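Local coordinates for protein methyl-coenzyme M reductase gamma subunit (PDB 7NKG) that forms, as the gamma subunit of methyl-coenzyme M reductase, part of the nickel-containing factor 430 site at which methane is probably released from methyl-coenzyme M, at residues Tyr85-Asp90 with Ser119-Val124. Residues are numbered along the deposited sequence; the frame is centred on the assembly and turned at random.
Sequences YVQWTD and SGRQIV. With F43 (factor 430), chain V.
Val86 pairs with Val124 and Trp88 with Gln122 as hydrogen-bonded pairs of two antiparallel strands, the central pair of a four-stranded sheet buried in the middle of the subunit. Trp88 N donates to Gln122 O at 2.8 Å. Just before the second strand begins, the Thr89 hydroxyl extends the pairing into the loop, OG1 donating to Gly120 O at 2.9 Å.

The functional link lies on the sheet face that carries Gln87 and Ile123. Gln87 reaches out in an extended chain, CG anti to the backbone N (chi1 -179°), and its amide meets the guanidinium of Arg121 with the two planes 59° apart. Arg121 grips OE1 side-on: NH2 donates to Gln87 OE1 at 2.9 Å, on a lone pair in the amide plane, whereas the NE hydrogen bond to the same OE1, also 2.9 Å, comes from above that plane. Arg152 O receives Gln87 NE2, which helps fix the amide's rotation. Gln87 is thus a second-shell residue, holding an arginine whose NH1 forms a salt bridge with the sulfonate of coenzyme M. An alanine in place of Arg121 would probably deprive that sulfonate of this cationic partner and leave Gln87 OE1 without the two donors of Arg121.

The preceding loop reaches the cofactor directly: Ser119 OG donates to O8C of factor 430 at 2.7 Å, and Gly120 N to O7C of the same carboxylate at 2.8 Å. A loop that binds a cofactor carboxylate and, just before its strand begins, places an arginine on the sulfonate of coenzyme M belongs to the active site of methyl-coenzyme M reductase.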
loop_
_atom_site.group_PDB
_atom_site.type_symbol
_atom_site.label_atom_id
_atom_site.label_comp_id
_atom_site.label_asym_id
_atom_site.label_seq_id
_atom_site.Cartn_x
_atom_site.Cartn_y
_atom_site.Cartn_z
ATOM N N TYR C 85 36.841 -4.454 -13.637
ATOM C CA TYR C 85 36.469 -3.241 -14.346
ATOM C C TYR C 85 37.613 -2.261 -14.622
ATOM O O TYR C 85 38.658 -2.297 -13.966
ATOM C CB TYR C 85 35.372 -2.561 -13.530
ATOM C CG TYR C 85 35.920 -1.910 -12.292
ATOM C CD1 TYR C 85 36.102 -2.635 -11.125
ATOM C CD2 TYR C 85 36.338 -0.593 -12.309
ATOM C CE1 TYR C 85 36.760 -2.085 -10.037
ATOM C CE2 TYR C 85 36.948 -0.022 -11.216
ATOM C CZ TYR C 85 37.246 -0.793 -10.117
ATOM O OH TYR C 85 37.778 -0.154 -9.031
ATOM N N VAL C 86 37.359 -1.355 -15.584
ATOM C CA VAL C 86 38.229 -0.241 -15.954
ATOM C C VAL C 86 37.278 0.958 -16.002
ATOM O O VAL C 86 36.331 0.925 -16.792
ATOM C CB VAL C 86 38.913 -0.468 -17.324
ATOM C CG1 VAL C 86 39.647 0.791 -17.784
ATOM C CG2 VAL C 86 39.873 -1.655 -17.259
ATOM N N GLN C 87 37.468 1.963 -15.134
ATOM C CA GLN C 87 36.578 3.123 -15.104
ATOM C C GLN C 87 37.367 4.400 -15.329
ATOM O O GLN C 87 38.362 4.631 -14.645
ATOM C CB GLN C 87 35.790 3.198 -13.792
ATOM C CG GLN C 87 34.838 4.386 -13.744
ATOM C CD GLN C 87 33.750 4.188 -12.729
ATOM O OE1 GLN C 87 32.717 3.577 -13.015
ATOM N NE2 GLN C 87 33.949 4.689 -11.508
ATOM N N TRP C 88 36.880 5.248 -16.252
ATOM C CA TRP C 88 37.512 6.501 -16.648
ATOM C C TRP C 88 36.634 7.717 -16.374
ATOM O O TRP C 88 35.421 7.648 -16.552
ATOM C CB TRP C 88 37.774 6.485 -18.161
ATOM C CG TRP C 88 39.028 5.761 -18.544
ATOM C CD1 TRP C 88 39.131 4.495 -19.043
ATOM C CD2 TRP C 88 40.364 6.266 -18.440
ATOM N NE1 TRP C 88 40.456 4.175 -19.244
ATOM C CE2 TRP C 88 41.234 5.251 -18.891
ATOM C CE3 TRP C 88 40.911 7.490 -18.025
ATOM C CZ2 TRP C 88 42.619 5.420 -18.936
ATOM C CZ3 TRP C 88 42.282 7.645 -18.039
ATOM C CH2 TRP C 88 43.122 6.621 -18.502
ATOM N N THR C 89 37.265 8.827 -16.005
ATOM C CA THR C 89 36.639 10.139 -15.874
ATOM C C THR C 89 37.357 11.009 -16.895
ATOM O O THR C 89 38.589 10.959 -16.985
ATOM C CB THR C 89 36.765 10.689 -14.467
ATOM O OG1 THR C 89 36.034 9.831 -13.586
ATOM C CG2 THR C 89 36.234 12.120 -14.347
ATOM N N ASP C 90 36.596 11.788 -17.680
ATOM C CA ASP C 90 37.179 12.597 -18.758
ATOM C C ASP C 90 36.728 14.048 -18.656
ATOM O O ASP C 90 35.525 14.308 -18.632
ATOM C CB ASP C 90 36.733 12.013 -20.104
ATOM C CG ASP C 90 37.303 10.631 -20.337
ATOM O OD1 ASP C 90 38.521 10.533 -20.559
ATOM O OD2 ASP C 90 36.524 9.649 -20.294
ATOM N N SER C 119 27.753 10.729 -16.682
ATOM C CA SER C 119 28.392 12.008 -17.004
ATOM C C SER C 119 29.835 12.128 -16.470
ATOM O O SER C 119 30.719 12.574 -17.198
ATOM C CB SER C 119 27.539 13.172 -16.539
ATOM O OG SER C 119 27.472 13.286 -15.126
ATOM N N GLY C 120 30.052 11.724 -15.231
ATOM C CA GLY C 120 31.351 11.854 -14.570
ATOM C C GLY C 120 32.196 10.605 -14.493
ATOM O O GLY C 120 33.270 10.614 -13.870
ATOM N N ARG C 121 31.754 9.532 -15.141
ATOM C CA ARG C 121 32.459 8.260 -15.121
ATOM C C ARG C 121 31.923 7.378 -16.238
ATOM O O ARG C 121 30.752 7.487 -16.625
ATOM C CB ARG C 121 32.279 7.550 -13.753
ATOM C CG ARG C 121 30.831 7.574 -13.222
ATOM C CD ARG C 121 30.560 6.796 -11.938
ATOM N NE ARG C 121 30.634 5.340 -12.154
ATOM C CZ ARG C 121 29.793 4.398 -11.703
ATOM N NH1 ARG C 121 28.693 4.734 -11.025
ATOM N NH2 ARG C 121 30.036 3.110 -11.946
ATOM N N GLN C 122 32.786 6.552 -16.783
ATOM C CA GLN C 122 32.427 5.583 -17.810
ATOM C C GLN C 122 33.146 4.299 -17.419
ATOM O O GLN C 122 34.326 4.345 -17.081
ATOM C CB GLN C 122 32.834 6.070 -19.209
ATOM C CG GLN C 122 32.319 5.144 -20.319
ATOM C CD GLN C 122 33.235 3.980 -20.627
ATOM O OE1 GLN C 122 34.405 3.956 -20.201
ATOM N NE2 GLN C 122 32.716 2.971 -21.343
ATOM N N ILE C 123 32.447 3.171 -17.456
ATOM C CA ILE C 123 33.002 1.902 -17.010
ATOM C C ILE C 123 32.879 0.805 -18.036
ATOM O O ILE C 123 31.940 0.792 -18.825
ATOM C CB ILE C 123 32.275 1.496 -15.690
ATOM C CG1 ILE C 123 32.872 0.192 -15.097
ATOM C CG2 ILE C 123 30.746 1.343 -15.912
ATOM C CD1 ILE C 123 32.572 0.005 -13.620
ATOM N N VAL C 124 33.804 -0.155 -17.990
ATOM C CA VAL C 124 33.680 -1.374 -18.758
ATOM C C VAL C 124 33.957 -2.496 -17.779
ATOM O O VAL C 124 35.027 -2.518 -17.174
ATOM C CB VAL C 124 34.599 -1.472 -19.994
ATOM C CG1 VAL C 124 34.489 -2.851 -20.647
ATOM C CG2 VAL C 124 34.261 -0.379 -21.006
HETATM NI NI F43 V . 25.541 9.698 -6.871
HETATM N NA F43 V . 24.891 9.090 -4.994
HETATM C CHA F43 V . 23.313 10.907 -4.839
HETATM C C1A F43 V . 24.126 9.780 -4.261
HETATM C C2A F43 V . 24.179 9.402 -2.788
HETATM C C3A F43 V . 25.431 8.501 -2.763
HETATM C C4A F43 V . 25.360 7.927 -4.205
HETATM C C5A F43 V . 22.952 8.545 -2.396
HETATM C C6A F43 V . 22.950 8.156 -0.919
HETATM O O7A F43 V . 22.625 8.946 -0.033
HETATM N N8A F43 V . 23.242 6.945 -0.644
HETATM C C9A F43 V . 24.218 10.670 -1.926
HETATM C CAA F43 V . 26.773 9.220 -2.444
HETATM C CBA F43 V . 26.942 9.509 -0.952
HETATM C CCA F43 V . 28.359 9.352 -0.490
HETATM O ODA F43 V . 29.273 10.009 -1.052
HETATM O OEA F43 V . 28.555 8.576 0.484
HETATM N NB F43 V . 26.465 7.860 -7.097
HETATM C CHB F43 V . 26.653 7.330 -4.752
HETATM C C1B F43 V . 26.417 6.733 -6.139
HETATM C C2B F43 V . 27.534 5.751 -6.618
HETATM C C3B F43 V . 28.379 6.582 -7.589
HETATM C C4B F43 V . 27.415 7.679 -7.944
HETATM N N5B F43 V . 25.230 5.877 -6.177
HETATM C C6B F43 V . 25.428 4.711 -6.775
HETATM O O7B F43 V . 24.630 3.776 -6.833
HETATM C C8B F43 V . 26.782 4.672 -7.410
HETATM C C9B F43 V . 28.315 4.997 -5.514
HETATM C CAB F43 V . 29.642 7.186 -6.931
HETATM C CBB F43 V . 30.464 8.093 -7.846
HETATM C CCB F43 V . 31.855 8.244 -7.275
HETATM O ODB F43 V . 32.309 9.384 -7.009
HETATM O OEB F43 V . 32.559 7.213 -7.109
HETATM N NC F43 V . 26.410 10.465 -8.575
HETATM C CHC F43 V . 27.668 8.509 -9.143
HETATM C C1C F43 V . 27.239 9.764 -9.365
HETATM C C2C F43 V . 27.639 10.492 -10.611
HETATM C C3C F43 V . 27.253 11.925 -10.225
HETATM C C4C F43 V . 26.311 11.740 -9.051
HETATM C C5C F43 V . 26.744 9.973 -11.740
HETATM C C6C F43 V . 27.223 10.600 -13.048
HETATM O O7C F43 V . 28.427 10.510 -13.347
HETATM O O8C F43 V . 26.407 11.179 -13.807
HETATM C C8C F43 V . 28.469 12.750 -9.769
HETATM C C9C F43 V . 29.436 13.049 -10.922
HETATM C CAC F43 V . 30.458 14.131 -10.585
HETATM O OBC F43 V . 31.176 14.561 -11.521
HETATM O OCC F43 V . 30.566 14.572 -9.411
HETATM N ND F43 V . 24.904 11.612 -6.500
HETATM C CHD F43 V . 25.537 12.741 -8.538
HETATM C C5D F43 V . 23.958 14.958 -7.437
HETATM C C6D F43 V . 24.824 15.284 -8.647
HETATM C C7D F43 V . 25.255 13.999 -9.313
HETATM O O8D F43 V . 25.413 14.077 -10.512
HETATM C C9D F43 V . 23.734 14.138 -4.141
HETATM C CAD F43 V . 22.891 15.404 -4.212
HETATM O OBD F43 V . 23.197 16.394 -3.484
HETATM O OCD F43 V . 21.906 15.499 -4.996
HETATM C C1D F43 V . 25.041 12.685 -7.280
HETATM C C2D F43 V . 24.647 13.934 -6.526
HETATM C C3D F43 V . 23.748 13.355 -5.441
HETATM C C4D F43 V . 24.341 11.971 -5.200
HETATM O O HOH W 1 36.359 2.464 -19.376
HETATM O O HOH W 2 33.519 11.719 -17.447
#